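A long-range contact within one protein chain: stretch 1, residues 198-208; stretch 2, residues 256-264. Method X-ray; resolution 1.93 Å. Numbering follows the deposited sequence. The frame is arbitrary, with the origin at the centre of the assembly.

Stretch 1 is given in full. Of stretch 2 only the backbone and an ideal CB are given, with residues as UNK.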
# COMPACT_ATOMS: atom_id res chain seq x y z
N PRO A 198 4.06 -11.46 -26.18
CA PRO A 198 4.05 -12.45 -25.09
C PRO A 198 4.24 -11.76 -23.74
O PRO A 198 4.94 -10.74 -23.65
CB PRO A 198 5.26 -13.32 -25.41
CG PRO A 198 5.44 -13.19 -26.89
CD PRO A 198 5.08 -11.76 -27.20
N LYS A 199 3.61 -12.31 -22.70
CA LYS A 199 3.75 -11.78 -21.36
C LYS A 199 5.07 -12.26 -20.77
O LYS A 199 5.44 -13.43 -20.91
CB LYS A 199 2.58 -12.23 -20.48
CG LYS A 199 1.21 -11.83 -21.05
CD LYS A 199 0.07 -12.21 -20.11
CE LYS A 199 -1.27 -11.72 -20.66
NZ LYS A 199 -1.27 -10.26 -20.98
N PRO A 200 5.81 -11.35 -20.12
CA PRO A 200 7.02 -11.81 -19.44
C PRO A 200 6.65 -12.60 -18.20
O PRO A 200 5.69 -12.24 -17.50
CB PRO A 200 7.74 -10.51 -19.06
CG PRO A 200 6.71 -9.47 -19.08
CD PRO A 200 5.69 -9.88 -20.11
N THR A 201 7.39 -13.68 -17.95
CA THR A 201 7.22 -14.47 -16.74
C THR A 201 7.93 -13.74 -15.61
O THR A 201 9.02 -13.19 -15.80
CB THR A 201 7.79 -15.89 -16.90
OG1 THR A 201 9.13 -15.83 -17.40
CG2 THR A 201 6.93 -16.71 -17.86
N VAL A 202 7.32 -13.73 -14.43
CA VAL A 202 7.90 -13.02 -13.30
C VAL A 202 7.86 -13.83 -12.00
O VAL A 202 6.84 -14.46 -11.69
CB VAL A 202 7.22 -11.63 -13.11
CG1 VAL A 202 5.72 -11.77 -12.91
CG2 VAL A 202 7.84 -10.88 -11.95
N TYR A 203 8.97 -13.83 -11.26
CA TYR A 203 8.97 -14.38 -9.91
C TYR A 203 8.92 -13.22 -8.91
O TYR A 203 9.74 -12.30 -8.98
CB TYR A 203 10.20 -15.27 -9.66
CG TYR A 203 10.38 -15.61 -8.20
CD1 TYR A 203 9.35 -16.21 -7.48
CD2 TYR A 203 11.55 -15.29 -7.53
CE1 TYR A 203 9.48 -16.50 -6.13
CE2 TYR A 203 11.70 -15.58 -6.18
CZ TYR A 203 10.66 -16.19 -5.49
OH TYR A 203 10.79 -16.48 -4.15
N LEU A 204 7.95 -13.27 -8.00
CA LEU A 204 7.72 -12.19 -7.04
C LEU A 204 8.02 -12.67 -5.64
O LEU A 204 7.60 -13.76 -5.25
CB LEU A 204 6.25 -11.74 -7.10
CG LEU A 204 5.66 -11.27 -8.42
CD1 LEU A 204 4.13 -11.14 -8.30
CD2 LEU A 204 6.25 -9.94 -8.83
N GLU A 205 8.76 -11.89 -4.86
CA GLU A 205 9.06 -12.31 -3.49
C GLU A 205 9.16 -11.10 -2.57
O GLU A 205 9.77 -10.09 -2.93
CB GLU A 205 10.36 -13.13 -3.42
CG GLU A 205 10.63 -13.70 -2.01
CD GLU A 205 12.03 -14.31 -1.85
OE1 GLU A 205 12.51 -15.00 -2.79
OE2 GLU A 205 12.64 -14.12 -0.77
N VAL A 206 8.54 -11.21 -1.39
CA VAL A 206 8.75 -10.22 -0.33
C VAL A 206 10.12 -10.51 0.27
O VAL A 206 10.35 -11.61 0.82
CB VAL A 206 7.67 -10.32 0.77
CG1 VAL A 206 7.77 -9.11 1.71
CG2 VAL A 206 6.29 -10.35 0.13
N GLY A 207 11.04 -9.56 0.16
CA GLY A 207 12.41 -9.81 0.60
C GLY A 207 12.66 -9.55 2.08
O GLY A 207 13.71 -9.01 2.45
N MSE A 208 11.71 -9.96 2.92
CA MSE A 208 11.75 -9.66 4.35
C MSE A 208 12.76 -10.51 5.12
O MSE A 208 13.24 -10.11 6.18
CB MSE A 208 10.37 -9.85 4.97
CG MSE A 208 10.31 -9.67 6.48
SE MSE A 208 8.49 -9.81 7.14
CE MSE A 208 8.12 -11.64 6.61
N UNK A 256 13.03 -20.50 -14.42
CA UNK A 256 13.94 -19.53 -15.02
C UNK A 256 13.19 -18.30 -15.54
O UNK A 256 13.13 -18.07 -16.74
CB UNK A 256 14.73 -20.18 -16.16
N UNK A 257 12.60 -17.52 -14.63
CA UNK A 257 11.69 -16.45 -15.07
C UNK A 257 12.39 -15.32 -15.83
O UNK A 257 13.59 -15.08 -15.62
CB UNK A 257 10.97 -15.86 -13.86
N UNK A 258 11.65 -14.64 -16.71
CA UNK A 258 12.18 -13.49 -17.44
C UNK A 258 12.58 -12.36 -16.48
O UNK A 258 13.57 -11.66 -16.71
CB UNK A 258 11.15 -12.98 -18.45
N UNK A 259 11.80 -12.20 -15.41
CA UNK A 259 11.95 -11.06 -14.50
C UNK A 259 11.84 -11.55 -13.05
O UNK A 259 11.08 -12.48 -12.76
CB UNK A 259 10.90 -9.99 -14.79
N UNK A 260 12.64 -10.96 -12.16
CA UNK A 260 12.54 -11.23 -10.72
C UNK A 260 12.30 -9.88 -10.05
O UNK A 260 12.96 -8.89 -10.39
CB UNK A 260 13.79 -11.92 -10.17
N UNK A 261 11.36 -9.82 -9.11
CA UNK A 261 11.17 -8.60 -8.34
C UNK A 261 11.11 -8.96 -6.86
O UNK A 261 10.27 -9.77 -6.44
CB UNK A 261 9.90 -7.86 -8.78
N UNK A 262 12.03 -8.38 -6.08
CA UNK A 262 12.11 -8.62 -4.64
C UNK A 262 11.58 -7.40 -3.89
O UNK A 262 12.14 -6.32 -4.02
CB UNK A 262 13.55 -8.93 -4.22
N UNK A 263 10.52 -7.56 -3.09
CA UNK A 263 9.92 -6.40 -2.43
C UNK A 263 10.74 -5.95 -1.21
O UNK A 263 11.21 -6.78 -0.42
CB UNK A 263 8.49 -6.73 -2.00
N UNK A 264 10.94 -4.64 -1.09
CA UNK A 264 11.69 -4.09 0.02
C UNK A 264 10.83 -3.24 0.95
O UNK A 264 9.73 -2.80 0.58
CB UNK A 264 12.86 -3.26 -0.51

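Position 256 has positive phi (47/67), and its CA-to-CB bond points away, with nothing of stretch 1 within reach. Glycine, asparagine or aspartate tolerate that backbone best; the residue is Asn256, which makes no contact here.

At 257 the CB points toward stretch 1, 3.8 Å from Thr201 O and 3.9 Å from Tyr203 N. A phi of -68° admits proline as well as small or medium apolar side chains. Pro257 packs on the base of the tyrosine side chain, CG 3.8 Å from Tyr203 CB.

Position 258 also points toward its partner, its CB 3.4 Å from Thr201 O. Stretch 1 offers the Thr201 amide and hydroxyl, so a short acceptor fits: aspartate, asparagine, perhaps serine. Asp258 takes the amide, Thr201 N to Asp258 OD2 at 3.1 Å, and a weak bond of 3.2 Å from Thr201 OG1 to the same OD2. In return, Asp258 N donates to Thr201 OG1 at 2.9 Å.

From 259 a parallel ladder begins, in which the odd positions carry the backbone hydrogen bonds whatever their side chains. At 259 the CB lies on the face of Val202 and Leu204, 4.3 Å from Val202 CG2, and a beta-branched or other apolar residue suits. Ile259 puts CG2 4.0 Å from Val202 CG2, while its CD1 reaches Pro200 CB at 3.8 Å.

Position 260 turns to the face of Tyr203 and Glu205. Its nearest neighbour is Tyr203 O, 4.2 Å from CB, so valine, isoleucine or threonine would serve. Ile260 brings CG2 to 4.3 Å from Tyr203 CD2, an oblique approach to the ring.

At 261 the CB is 4.2 Å from Leu204 CD2, inviting leucine, methionine or valine. Met261, a selenomethionine, keeps that contact through CB; its N donates to Tyr203 O and its O accepts from Glu205 N, both at 3.0 Å.

Position 262 shares a face with Glu205 and comes near Gly207, whose bare CA leaves room for a branched apolar chain. Ile262 fills it, CG2 3.6 Å from Gly207 CA; an ideal CB on Gly207 would clash with that methyl at 2.5 Å. Ile262 CD1 lies 4.0 Å from Glu205 CB.

At 263 the CB returns to the leucine face, where a long flexible apolar chain could reach back. Met263, again selenomethionine, does so, CE 3.7 Å from Leu204 CD2. Its N reaches Glu205 O at 2.6 Å, and its O accepts from Gly207 N at 2.8 Å.

At 264 the ideal CB points away from stretch 1, which sets no preference; the residue is Gly264.

Stretch 2, residues 256-264: NPDIIMIMG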
# COMPACT_ATOMS: atom_id res chain seq x y z
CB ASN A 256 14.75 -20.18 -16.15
CG ASN A 256 15.98 -19.38 -16.53
OD1 ASN A 256 16.48 -18.56 -15.75
ND2 ASN A 256 16.50 -19.62 -17.73
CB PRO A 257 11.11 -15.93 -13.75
CG PRO A 257 12.20 -16.22 -12.73
CD PRO A 257 12.81 -17.53 -13.17
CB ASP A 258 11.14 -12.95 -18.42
CG ASP A 258 10.85 -13.90 -19.58
OD1 ASP A 258 11.80 -14.53 -20.10
OD2 ASP A 258 9.67 -14.02 -19.96
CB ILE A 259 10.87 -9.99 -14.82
CG1 ILE A 259 11.10 -9.39 -16.22
CG2 ILE A 259 10.82 -8.88 -13.76
CD1 ILE A 259 9.94 -8.54 -16.73
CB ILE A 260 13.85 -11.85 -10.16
CG1 ILE A 260 14.03 -13.30 -10.62
CG2 ILE A 260 13.86 -11.80 -8.62
CD1 ILE A 260 15.42 -13.91 -10.26
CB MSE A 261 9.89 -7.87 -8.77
CG MSE A 261 9.83 -6.44 -8.26
SE MSE A 261 8.19 -5.51 -8.80
CE MSE A 261 8.35 -5.91 -10.71
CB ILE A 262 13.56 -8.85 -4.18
CG1 ILE A 262 14.25 -9.94 -5.02
CG2 ILE A 262 13.60 -9.20 -2.69
CD1 ILE A 262 13.65 -11.32 -4.86
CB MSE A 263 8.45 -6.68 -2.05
CG MSE A 263 7.62 -7.26 -3.21
SE MSE A 263 7.75 -6.26 -4.89
CE MSE A 263 7.00 -7.66 -6.01
O HOH W 1 8.06 -14.74 -22.70
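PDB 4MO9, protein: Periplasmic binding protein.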